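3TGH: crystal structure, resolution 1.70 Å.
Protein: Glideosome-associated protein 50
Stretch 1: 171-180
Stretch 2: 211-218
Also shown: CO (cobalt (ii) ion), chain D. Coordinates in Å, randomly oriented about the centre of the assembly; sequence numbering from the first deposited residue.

Stretch 1, residues 171-180: IHEKAWNDLK
Stretch 2 211-218: SYLAYYLL

The contact between residues 171-180 and 211-218 of one chain is centred on the indole of Trp 176, which loses more surface to the other stretch than any other residue. Its CA-to-CB bond points sideways, but chi1 of -87° (m) and chi2 of 109° carry the six-membered ring across the gap. Ring atom Trp 176 CH2 lies 3.6 Å from Tyr 216 CB and 4.0 Å from Leu 217 CB, while Trp 176 CZ3 sits 3.6 Å from the backbone Tyr 216 O. The backbone Leu 217 N meets the indole at its edge, near the ring plane, 3.8 Å from Trp 176 CH2; that amide is already spent on Leu 213 O, at 2.7 Å from Leu 217 N. One helical turn past the tryptophan, Leu 179 points toward the other stretch (chi1 -146°, off-well; chi2 -150°, t), and its CD1 packs 3.6 Å from CD2 of Leu 217 (chi1 -151°, t; chi2 -148°, off-well).

The side chains bridge backbones that stand well apart. Stretch 1 is helical throughout, with i to i+4 bonds such as Trp 176 N to His 172 O (3.2 Å) and Lys 180 N to Trp 176 O (3.0 Å). Stretch 2 starts as a helix, with Tyr 216 N bonded to Tyr 212 O at 3.0 Å; Leu 218 N then reaches back five residues to Leu 213 O at 2.9 Å. The helix axes approach to 14.5 Å and cross at -51°, and the nearest CA atoms, those of Trp 176 and Leu 217, are 8.9 Å apart. Only about 230 Å² is buried, both sides summed.

Tyr 216 starts toward stretch 1, but chi1 of -68° (m) leads its ring away, so that CB is the side-chain atom nearest the indole, beside the backbone O. Tyr 212 (chi1 179°, t; chi2 -96°) instead brings its ring end nearer, with CE1 4.4 Å from Trp 176 CZ2 and OH 4.2 Å from Trp 176 NE1.

At the polar edge, Tyr 212 OH lies near the plane of the His 172 imidazole, 3.7 Å from CE1. No direct hydrogen bond joins the stretches; the cobalt ion and water link them instead. His 172 (chi1 164°, t; chi2 91°) binds cobalt through NE2 at 2.2 Å, and water 3, 2.6 Å from the metal, donates to Tyr 212 OH at 2.6 Å. Waters 1 and 2, also cobalt ligands, donate to Glu 173 OE2 at 2.7 and 3.0 Å respectively.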

# COMPACT_ATOMS: atom_id res chain seq x y z
N ILE A 171 -19.34 3.13 10.56
CA ILE A 171 -18.05 3.47 9.95
C ILE A 171 -17.54 2.28 9.15
O ILE A 171 -17.10 2.43 8.01
CB ILE A 171 -17.04 3.94 11.03
CG1 ILE A 171 -17.48 5.29 11.60
CG2 ILE A 171 -15.63 4.06 10.45
CD1 ILE A 171 -16.72 5.68 12.85
N HIS A 172 -17.67 1.09 9.73
CA HIS A 172 -17.35 -0.15 9.04
C HIS A 172 -18.13 -0.30 7.72
O HIS A 172 -17.54 -0.66 6.70
CB HIS A 172 -17.64 -1.31 10.02
CG HIS A 172 -17.72 -2.65 9.38
ND1 HIS A 172 -16.63 -3.48 9.22
CD2 HIS A 172 -18.79 -3.35 8.93
CE1 HIS A 172 -17.02 -4.61 8.68
NE2 HIS A 172 -18.32 -4.56 8.48
N GLU A 173 -19.43 -0.01 7.75
CA GLU A 173 -20.25 -0.10 6.53
C GLU A 173 -19.89 0.98 5.50
O GLU A 173 -19.89 0.73 4.30
CB GLU A 173 -21.74 0.01 6.87
CG GLU A 173 -22.28 -1.15 7.70
CD GLU A 173 -22.23 -2.49 6.99
OE1 GLU A 173 -22.33 -2.52 5.74
OE2 GLU A 173 -22.11 -3.52 7.69
N LYS A 174 -19.58 2.18 5.98
CA LYS A 174 -19.19 3.27 5.09
C LYS A 174 -17.88 2.94 4.37
O LYS A 174 -17.75 3.19 3.17
CB LYS A 174 -19.05 4.58 5.86
CG LYS A 174 -18.63 5.76 4.98
CD LYS A 174 -19.02 7.09 5.61
CE LYS A 174 -18.29 8.26 4.95
NZ LYS A 174 -18.05 8.07 3.50
N ALA A 175 -16.94 2.36 5.10
CA ALA A 175 -15.67 1.94 4.49
C ALA A 175 -15.88 0.90 3.39
O ALA A 175 -15.24 0.98 2.33
CB ALA A 175 -14.70 1.41 5.55
N TRP A 176 -16.75 -0.07 3.63
CA TRP A 176 -17.06 -1.07 2.61
C TRP A 176 -17.77 -0.43 1.41
O TRP A 176 -17.45 -0.74 0.27
CB TRP A 176 -17.93 -2.20 3.20
CG TRP A 176 -17.14 -3.30 3.84
CD1 TRP A 176 -17.05 -3.59 5.18
CD2 TRP A 176 -16.34 -4.28 3.17
NE1 TRP A 176 -16.23 -4.67 5.38
CE2 TRP A 176 -15.78 -5.12 4.17
CE3 TRP A 176 -16.02 -4.52 1.83
CZ2 TRP A 176 -14.93 -6.19 3.86
CZ3 TRP A 176 -15.18 -5.58 1.52
CH2 TRP A 176 -14.63 -6.39 2.53
N ASN A 177 -18.73 0.44 1.67
CA ASN A 177 -19.49 1.09 0.59
C ASN A 177 -18.60 2.02 -0.24
O ASN A 177 -18.71 2.06 -1.46
CB ASN A 177 -20.71 1.83 1.13
CG ASN A 177 -21.81 0.89 1.61
OD1 ASN A 177 -21.97 -0.21 1.07
ND2 ASN A 177 -22.57 1.31 2.61
N ASP A 178 -17.71 2.75 0.42
CA ASP A 178 -16.75 3.59 -0.30
C ASP A 178 -15.83 2.74 -1.20
O ASP A 178 -15.58 3.08 -2.35
CB ASP A 178 -15.92 4.43 0.67
CG ASP A 178 -16.71 5.58 1.29
OD1 ASP A 178 -17.88 5.79 0.90
OD2 ASP A 178 -16.16 6.28 2.16
N LEU A 179 -15.34 1.63 -0.66
CA LEU A 179 -14.51 0.69 -1.43
C LEU A 179 -15.24 0.23 -2.70
O LEU A 179 -14.66 0.23 -3.79
CB LEU A 179 -14.14 -0.53 -0.58
CG LEU A 179 -12.78 -1.22 -0.77
CD1 LEU A 179 -12.89 -2.73 -0.45
CD2 LEU A 179 -12.13 -1.00 -2.13
N LYS A 180 -16.51 -0.15 -2.55
CA LYS A 180 -17.31 -0.58 -3.69
C LYS A 180 -17.47 0.54 -4.73
O LYS A 180 -17.38 0.28 -5.93
CB LYS A 180 -18.68 -1.08 -3.23
CG LYS A 180 -18.62 -2.41 -2.48
CD LYS A 180 -19.97 -2.80 -1.87
CE LYS A 180 -19.89 -4.15 -1.17
NZ LYS A 180 -21.16 -4.52 -0.46
N SER A 211 -9.32 -15.69 5.50
CA SER A 211 -10.51 -16.24 4.83
C SER A 211 -11.65 -15.23 4.80
O SER A 211 -12.44 -15.18 3.85
CB SER A 211 -10.95 -17.57 5.48
OG SER A 211 -11.24 -17.41 6.86
N TYR A 212 -11.74 -14.40 5.84
CA TYR A 212 -12.70 -13.30 5.89
C TYR A 212 -12.55 -12.35 4.70
O TYR A 212 -13.52 -12.05 4.02
CB TYR A 212 -12.55 -12.54 7.21
CG TYR A 212 -13.50 -11.36 7.35
CD1 TYR A 212 -13.09 -10.08 7.02
CD2 TYR A 212 -14.80 -11.54 7.84
CE1 TYR A 212 -13.94 -9.00 7.15
CE2 TYR A 212 -15.66 -10.45 7.98
CZ TYR A 212 -15.21 -9.18 7.63
OH TYR A 212 -16.03 -8.09 7.75
N LEU A 213 -11.33 -11.88 4.46
CA LEU A 213 -11.08 -11.02 3.30
C LEU A 213 -11.23 -11.82 1.99
O LEU A 213 -11.71 -11.29 1.00
CB LEU A 213 -9.71 -10.33 3.38
CG LEU A 213 -9.52 -9.31 4.51
CD1 LEU A 213 -8.10 -8.75 4.47
CD2 LEU A 213 -10.56 -8.19 4.45
N ALA A 214 -10.86 -13.10 2.00
CA ALA A 214 -11.10 -13.96 0.84
C ALA A 214 -12.59 -14.03 0.47
O ALA A 214 -12.94 -14.06 -0.71
CB ALA A 214 -10.55 -15.38 1.07
N TYR A 215 -13.45 -14.06 1.48
CA TYR A 215 -14.89 -14.16 1.22
C TYR A 215 -15.53 -12.82 0.86
O TYR A 215 -16.39 -12.76 -0.02
CB TYR A 215 -15.63 -14.76 2.42
CG TYR A 215 -17.07 -15.10 2.11
CD1 TYR A 215 -17.41 -16.30 1.49
CD2 TYR A 215 -18.10 -14.21 2.42
CE1 TYR A 215 -18.75 -16.61 1.19
CE2 TYR A 215 -19.43 -14.50 2.12
CZ TYR A 215 -19.75 -15.70 1.51
OH TYR A 215 -21.06 -16.00 1.22
N TYR A 216 -15.12 -11.74 1.54
CA TYR A 216 -15.75 -10.42 1.36
C TYR A 216 -15.00 -9.44 0.48
O TYR A 216 -15.62 -8.67 -0.25
CB TYR A 216 -16.01 -9.76 2.72
CG TYR A 216 -17.07 -10.47 3.53
CD1 TYR A 216 -18.40 -10.44 3.13
CD2 TYR A 216 -16.74 -11.17 4.68
CE1 TYR A 216 -19.39 -11.09 3.87
CE2 TYR A 216 -17.71 -11.83 5.43
CZ TYR A 216 -19.03 -11.79 5.01
OH TYR A 216 -20.01 -12.44 5.74
N LEU A 217 -13.67 -9.43 0.54
CA LEU A 217 -12.89 -8.42 -0.19
C LEU A 217 -12.57 -8.95 -1.59
O LEU A 217 -12.78 -8.26 -2.58
CB LEU A 217 -11.59 -8.10 0.56
CG LEU A 217 -10.89 -6.73 0.47
CD1 LEU A 217 -9.37 -6.90 0.59
CD2 LEU A 217 -11.26 -5.89 -0.76
N LEU A 218 -12.07 -10.18 -1.66
CA LEU A 218 -11.57 -10.73 -2.93
C LEU A 218 -12.57 -10.69 -4.09
O LEU A 218 -12.18 -10.35 -5.21
CB LEU A 218 -11.00 -12.14 -2.74
CG LEU A 218 -10.34 -12.77 -3.97
CD1 LEU A 218 -9.19 -11.92 -4.51
CD2 LEU A 218 -9.85 -14.19 -3.64
CO CO D . -19.65 -6.33 8.06
O HOH W 1 -20.43 -5.15 6.31
O HOH W 2 -21.32 -5.66 9.60
O HOH W 3 -18.11 -7.43 6.34